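Local structure of conserved protein MTH689 (2WNY) at residues 20-23 with 24-27; 99-103 with 104-108. The protein is of unknown function but belongs to a family of probable RNA-binding proteins, its gene lying in the exosome superoperon of a methanogenic archaeon. The protein carries 1 engineered substitution. One frame throughout, in Å; residues are numbered along the deposited sequence.

Interaction 1: 20-23 with 24-27; sequences TEDE and EKVI
The backbone N of E24 meets the carboxylate of D22, OD1 standing 2.9 Å from E24 N in a weak, strongly bent bond (125° at the hydrogen). K25 N gives OD1 a second, longer weak bond. The aliphatic part of the K25 side chain crosses D22 at about a right angle, CE coming 3.6 Å from D22 CB. V26 N then closes the first helical turn on D22 O (3.1 Å), nearly in line with the carbonyl; V26 CG2 lies 3.7 Å from E21 OE2, which pairs with K99 while E21 OE1 accepts from the backbone N of Y18. I27 N donates to E23 O at 2.9 Å, and I27 CD1 slants across the end of the extended E23 chain, 3.5 Å from E23 OE2, the oxygen paired with R41. D22 CG stands opposite its backbone N (chi1 -173°), and an aspartate is just long enough to bend its carboxylate back to the amides two and three residues on. With an alanine here the amides of E24 and K25 would probably lose their side-chain acceptor and the first turn is likely to fray. This is an aspartate N-cap, opening helix 23-30 after strand 8-17.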
ATOM      1  N   THR A  20     -12.714 -18.842  -2.295  1.00 19.25           N
ATOM      2  CA  THR A  20     -14.010 -18.362  -2.775  1.00 19.40           C
ATOM      3  C   THR A  20     -13.920 -17.048  -3.543  1.00 21.76           C
ATOM      4  O   THR A  20     -14.915 -16.595  -4.088  1.00 22.58           O
ATOM      5  CB  THR A  20     -15.000 -18.122  -1.636  1.00 18.32           C
ATOM      6  OG1 THR A  20     -14.468 -17.114  -0.751  1.00 20.10           O
ATOM      7  CG2 THR A  20     -15.264 -19.442  -0.900  1.00 20.72           C
ATOM      8  N   GLU A  21     -12.746 -16.427  -3.561  1.00 23.02           N
ATOM      9  CA  GLU A  21     -12.615 -15.129  -4.236  1.00 20.79           C
ATOM     10  C   GLU A  21     -12.415 -15.192  -5.733  1.00 24.74           C
ATOM     11  O   GLU A  21     -11.839 -16.151  -6.267  1.00 25.63           O
ATOM     12  CB  GLU A  21     -11.526 -14.301  -3.596  1.00 21.71           C
ATOM     13  CG  GLU A  21     -11.884 -13.861  -2.169  1.00 22.40           C
ATOM     14  CD  GLU A  21     -10.823 -12.963  -1.623  1.00 30.97           C
ATOM     15  OE1 GLU A  21      -9.694 -13.464  -1.373  1.00 24.78           O
ATOM     16  OE2 GLU A  21     -11.100 -11.751  -1.480  1.00 26.09           O
ATOM     17  N   ASP A  22     -12.905 -14.148  -6.405  1.00 22.82           N
ATOM     18  CA  ASP A  22     -12.732 -13.994  -7.835  1.00 26.35           C
ATOM     19  C   ASP A  22     -11.433 -13.223  -8.001  1.00 25.36           C
ATOM     20  O   ASP A  22     -11.375 -12.077  -7.625  1.00 22.98           O
ATOM     21  CB  ASP A  22     -13.901 -13.176  -8.394  1.00 27.27           C
ATOM     22  CG  ASP A  22     -13.900 -13.089  -9.924  1.00 30.28           C
ATOM     23  OD1 ASP A  22     -12.868 -12.748 -10.520  1.00 39.16           O
ATOM     24  OD2 ASP A  22     -14.954 -13.359 -10.516  1.00 46.54           O
ATOM     25  N   GLU A  23     -10.379 -13.848  -8.538  1.00 24.16           N
ATOM     26  CA  GLU A  23      -9.111 -13.104  -8.689  1.00 26.36           C
ATOM     27  C   GLU A  23      -9.265 -11.771  -9.466  1.00 26.28           C
ATOM     28  O   GLU A  23      -8.586 -10.792  -9.147  1.00 23.94           O
ATOM     29  CB  GLU A  23      -8.002 -13.971  -9.326  1.00 27.08           C
ATOM     30  CG  GLU A  23      -6.617 -13.282  -9.312  1.00 30.76           C
ATOM     31  CD  GLU A  23      -5.571 -14.027 -10.119  1.00 41.70           C
ATOM     32  OE1 GLU A  23      -5.083 -15.047  -9.622  1.00 39.29           O
ATOM     33  OE2 GLU A  23      -5.240 -13.599 -11.247  1.00 46.32           O
ATOM     34  N   GLU A  24     -10.141 -11.732 -10.471  1.00 24.90           N
ATOM     35  CA  GLU A  24     -10.332 -10.487 -11.234  1.00 26.46           C
ATOM     36  C   GLU A  24     -10.837  -9.333 -10.374  1.00 23.34           C
ATOM     37  O   GLU A  24     -10.400  -8.208 -10.537  1.00 24.08           O
ATOM     38  CB  GLU A  24     -11.281 -10.691 -12.411  1.00 26.53           C
ATOM     39  CG  GLU A  24     -10.606 -11.219 -13.641  1.00 40.83           C
ATOM     40  CD  GLU A  24     -11.549 -11.294 -14.828  1.00 55.32           C
ATOM     41  OE1 GLU A  24     -11.500 -10.374 -15.682  1.00 59.53           O
ATOM     42  OE2 GLU A  24     -12.338 -12.263 -14.889  1.00 43.37           O
ATOM     43  N   LYS A  25     -11.784  -9.615  -9.480  1.00 23.90           N
ATOM     44  CA  LYS A  25     -12.241  -8.599  -8.519  1.00 21.42           C
ATOM     45  C   LYS A  25     -11.201  -8.211  -7.476  1.00 19.60           C
ATOM     46  O   LYS A  25     -11.173  -7.061  -7.046  1.00 22.52           O
ATOM     47  CB  LYS A  25     -13.509  -9.071  -7.822  1.00 22.03           C
ATOM     48  CG  LYS A  25     -14.656  -9.202  -8.797  1.00 30.21           C
ATOM     49  CD  LYS A  25     -15.990  -9.257  -8.092  1.00 44.62           C
ATOM     50  CE  LYS A  25     -16.420 -10.672  -7.873  1.00 37.92           C
ATOM     51  NZ  LYS A  25     -17.748 -10.738  -7.219  1.00 45.08           N
ATOM     52  N   VAL A  26     -10.380  -9.173  -7.019  1.00 19.66           N
ATOM     53  CA  VAL A  26      -9.292  -8.844  -6.115  1.00 19.41           C
ATOM     54  C   VAL A  26      -8.315  -7.860  -6.822  1.00 22.23           C
ATOM     55  O   VAL A  26      -7.862  -6.874  -6.227  1.00 22.17           O
ATOM     56  CB  VAL A  26      -8.581 -10.107  -5.591  1.00 21.35           C
ATOM     57  CG1 VAL A  26      -7.377  -9.743  -4.691  1.00 20.21           C
ATOM     58  CG2 VAL A  26      -9.577 -10.975  -4.758  1.00 18.49           C
ATOM     59  N   ILE A  27      -8.004  -8.144  -8.082  1.00 20.73           N
ATOM     60  CA  ILE A  27      -7.105  -7.297  -8.859  1.00 22.82           C
ATOM     61  C   ILE A  27      -7.793  -5.966  -9.140  1.00 22.77           C
ATOM     62  O   ILE A  27      -7.150  -4.919  -9.063  1.00 22.98           O
ATOM     63  CB  ILE A  27      -6.640  -7.994 -10.157  1.00 25.48           C
ATOM     64  CG1 ILE A  27      -5.556  -9.046  -9.840  1.00 23.54           C
ATOM     65  CG2 ILE A  27      -6.071  -6.992 -11.132  1.00 20.74           C
ATOM     66  CD1 ILE A  27      -5.371 -10.080 -10.937  1.00 26.87           C
TER

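Interaction 2: 99-103 with 104-108; sequences KQKAL and EGVWE
A Schellman motif ends the short helix 99-103, and its defining pair of bonds joins K101 to V106 and A102 to G105. V106 N reaches back to K101 O at 2.9 Å (161° at the hydrogen), and G105 N lies 2.8 Å from A102 O. Both donors stand above the planes of their carbonyls, as the chain folds over the helix end. G105 is the C-prime residue: its phi of 82° reverses the backbone here, a conformation that glycine adopts easily because it has no CB. One step earlier, E104 N keeps a helical bond to Q100 O (3.3 Å) and adds a weak one to K101 O. In E104, chi1 (-53°) sets CG beside the backbone N, 3.6 Å from Q100 O; a bend at chi2 then carries the carboxylate round to a water that donates to both Q100 O and E104 OE2. K101 runs alongside V106 and E108, pointing the same way: its CE lies 3.9 Å from V106 CG1, and its CG is equally near E108 CB. A long, flexible lysine suits this exposed edge, since its methylenes line the returning chain. W107 points away from the helix and packs on helix 62-76, its NE1 bonded to the backbone carbonyl of N32. Q100 O, K101 O and A102 O are thus satisfied by amides of the turn, helped by the water at Q100 and the N32 side chain at A102, while the K101 ammonium and E108 carboxylate, not in contact, probably attract each other only mildly.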
ATOM      1  N   LYS A  99      -9.596  -4.504   1.737  1.00 25.84           N
ATOM      2  CA  LYS A  99      -9.740  -5.002   0.383  1.00 23.55           C
ATOM      3  C   LYS A  99     -11.148  -4.793  -0.185  1.00 22.33           C
ATOM      4  O   LYS A  99     -11.304  -4.501  -1.352  1.00 23.82           O
ATOM      5  CB  LYS A  99      -9.351  -6.479   0.336  1.00 24.33           C
ATOM      6  CG  LYS A  99      -9.362  -7.050  -1.077  1.00 27.88           C
ATOM      7  CD  LYS A  99      -8.589  -8.374  -1.142  1.00 40.97           C
ATOM      8  CE  LYS A  99      -9.356  -9.435  -0.442  1.00 29.46           C
ATOM      9  NZ  LYS A  99      -8.663 -10.791  -0.366  1.00 31.35           N
ATOM     10  N   GLN A 100     -12.176  -4.928   0.643  1.00 24.90           N
ATOM     11  CA  GLN A 100     -13.540  -4.823   0.149  1.00 24.08           C
ATOM     12  C   GLN A 100     -13.866  -3.384  -0.157  1.00 26.44           C
ATOM     13  O   GLN A 100     -14.511  -3.068  -1.167  1.00 26.32           O
ATOM     14  CB  GLN A 100     -14.531  -5.389   1.179  1.00 25.93           C
ATOM     15  CG  GLN A 100     -14.342  -6.879   1.498  1.00 22.53           C
ATOM     16  CD  GLN A 100     -14.261  -7.774   0.283  1.00 29.29           C
ATOM     17  OE1 GLN A 100     -14.992  -7.623  -0.695  1.00 24.68           O
ATOM     18  NE2 GLN A 100     -13.341  -8.718   0.335  1.00 18.66           N
ATOM     19  N   LYS A 101     -13.418  -2.506   0.738  1.00 24.93           N
ATOM     20  CA  LYS A 101     -13.498  -1.079   0.497  1.00 26.94           C
ATOM     21  C   LYS A 101     -12.728  -0.660  -0.754  1.00 23.04           C
ATOM     22  O   LYS A 101     -13.254   0.102  -1.573  1.00 27.21           O
ATOM     23  CB  LYS A 101     -13.037  -0.297   1.727  1.00 27.42           C
ATOM     24  CG  LYS A 101     -13.986  -0.427   2.910  1.00 26.36           C
ATOM     25  CD  LYS A 101     -15.415   0.067   2.625  1.00 31.70           C
ATOM     26  CE  LYS A 101     -15.576   1.554   2.935  1.00 41.82           C
ATOM     27  NZ  LYS A 101     -17.007   2.009   2.793  1.00 44.35           N
ATOM     28  N   ALA A 102     -11.508  -1.166  -0.930  1.00 23.88           N
ATOM     29  CA  ALA A 102     -10.761  -0.901  -2.176  1.00 23.04           C
ATOM     30  C   ALA A 102     -11.555  -1.291  -3.423  1.00 22.82           C
ATOM     31  O   ALA A 102     -11.537  -0.586  -4.421  1.00 23.51           O
ATOM     32  CB  ALA A 102      -9.392  -1.623  -2.150  1.00 22.46           C
ATOM     33  N   LEU A 103     -12.267  -2.417  -3.378  1.00 23.08           N
ATOM     34  CA  LEU A 103     -13.040  -2.827  -4.542  1.00 23.96           C
ATOM     35  C   LEU A 103     -14.125  -1.781  -4.841  1.00 28.58           C
ATOM     36  O   LEU A 103     -14.469  -1.539  -6.007  1.00 30.65           O
ATOM     37  CB  LEU A 103     -13.658  -4.214  -4.336  1.00 23.22           C
ATOM     38  CG  LEU A 103     -14.585  -4.687  -5.453  1.00 27.53           C
ATOM     39  CD1 LEU A 103     -13.797  -4.896  -6.733  1.00 31.86           C
ATOM     40  CD2 LEU A 103     -15.254  -5.976  -5.022  1.00 24.39           C
ATOM     41  N   GLU A 104     -14.638  -1.142  -3.795  1.00 28.88           N
ATOM     42  CA  GLU A 104     -15.616  -0.069  -3.988  1.00 33.90           C
ATOM     43  C   GLU A 104     -14.956   1.299  -4.238  1.00 33.49           C
ATOM     44  O   GLU A 104     -15.644   2.300  -4.304  1.00 36.41           O
ATOM     45  CB  GLU A 104     -16.610   0.015  -2.810  1.00 33.75           C
ATOM     46  CG  GLU A 104     -17.319  -1.283  -2.458  1.00 40.79           C
ATOM     47  CD  GLU A 104     -18.237  -1.804  -3.571  1.00 52.63           C
ATOM     48  OE1 GLU A 104     -18.958  -0.979  -4.179  1.00 45.50           O
ATOM     49  OE2 GLU A 104     -18.248  -3.044  -3.819  1.00 47.33           O
ATOM     50  N   GLY A 105     -13.631   1.327  -4.381  1.00 32.37           N
ATOM     51  CA  GLY A 105     -12.911   2.568  -4.698  1.00 35.29           C
ATOM     52  C   GLY A 105     -12.646   3.441  -3.483  1.00 35.53           C
ATOM     53  O   GLY A 105     -12.451   4.650  -3.605  1.00 37.71           O
ATOM     54  N   VAL A 106     -12.655   2.830  -2.300  1.00 33.40           N
ATOM     55  CA  VAL A 106     -12.443   3.581  -1.069  1.00 34.40           C
ATOM     56  C   VAL A 106     -11.157   3.083  -0.418  1.00 33.08           C
ATOM     57  O   VAL A 106     -10.885   1.867  -0.397  1.00 32.51           O
ATOM     58  CB  VAL A 106     -13.626   3.444  -0.095  1.00 32.59           C
ATOM     59  CG1 VAL A 106     -13.373   4.245   1.180  1.00 39.21           C
ATOM     60  CG2 VAL A 106     -14.939   3.888  -0.762  1.00 40.53           C
ATOM     61  N   TRP A 107     -10.364   4.021   0.091  1.00 32.24           N
ATOM     62  CA  TRP A 107      -9.150   3.668   0.812  1.00 31.77           C
ATOM     63  C   TRP A 107      -9.456   3.707   2.293  1.00 33.34           C
ATOM     64  O   TRP A 107      -9.655   4.780   2.875  1.00 34.61           O
ATOM     65  CB  TRP A 107      -8.028   4.648   0.493  1.00 32.98           C
ATOM     66  CG  TRP A 107      -7.380   4.486  -0.840  1.00 31.02           C
ATOM     67  CD1 TRP A 107      -7.923   3.940  -1.984  1.00 33.54           C
ATOM     68  CD2 TRP A 107      -6.061   4.930  -1.191  1.00 32.08           C
ATOM     69  NE1 TRP A 107      -7.003   4.013  -3.024  1.00 28.34           N
ATOM     70  CE2 TRP A 107      -5.859   4.616  -2.561  1.00 27.77           C
ATOM     71  CE3 TRP A 107      -5.028   5.565  -0.478  1.00 30.24           C
ATOM     72  CZ2 TRP A 107      -4.646   4.874  -3.216  1.00 28.38           C
ATOM     73  CZ3 TRP A 107      -3.827   5.831  -1.136  1.00 30.82           C
ATOM     74  CH2 TRP A 107      -3.657   5.510  -2.492  1.00 31.36           C
ATOM     75  N   GLU A 108      -9.497   2.534   2.910  1.00 33.47           N
ATOM     76  CA  GLU A 108      -9.809   2.455   4.332  1.00 36.12           C
ATOM     77  C   GLU A 108      -8.630   1.791   5.040  1.00 35.90           C
ATOM     78  O   GLU A 108      -8.402   0.598   4.869  1.00 35.47           O
ATOM     79  CB  GLU A 108     -11.113   1.676   4.544  1.00 36.28           C
ATOM     80  CG  GLU A 108     -11.606   1.561   6.013  1.00 41.95           C
ATOM     81  CD  GLU A 108     -11.980   2.906   6.628  1.00 58.09           C
ATOM     82  OE1 GLU A 108     -12.838   3.606   6.053  1.00 59.39           O
ATOM     83  OE2 GLU A 108     -11.418   3.250   7.691  1.00 58.81           O
TER
HETATM   84  O   HOH W   1     -16.850  -4.659  -1.677  1.00 13.82           O

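How the interactions relate
Interaction 1 comes first along the chain and interaction 2 well after it, yet their centres are only 13 Å apart, on the same side of the chain's centre. One opens helix 23-30, which follows strand 8-17; the other closes helix 99-103, which follows strand 92-98 of the same antiparallel sheet. The helices pack together through V26 CG1 on K99 CD and L103 CD1 against K25 O. K99, buried, pairs with both E21 and D114, and so links the loop before helix 23-30 to helix 99-103 and to the residue just before strand 115-122. The two contacts thus fix one end of each of two packed helices; any bearing on RNA binding remains uncertain.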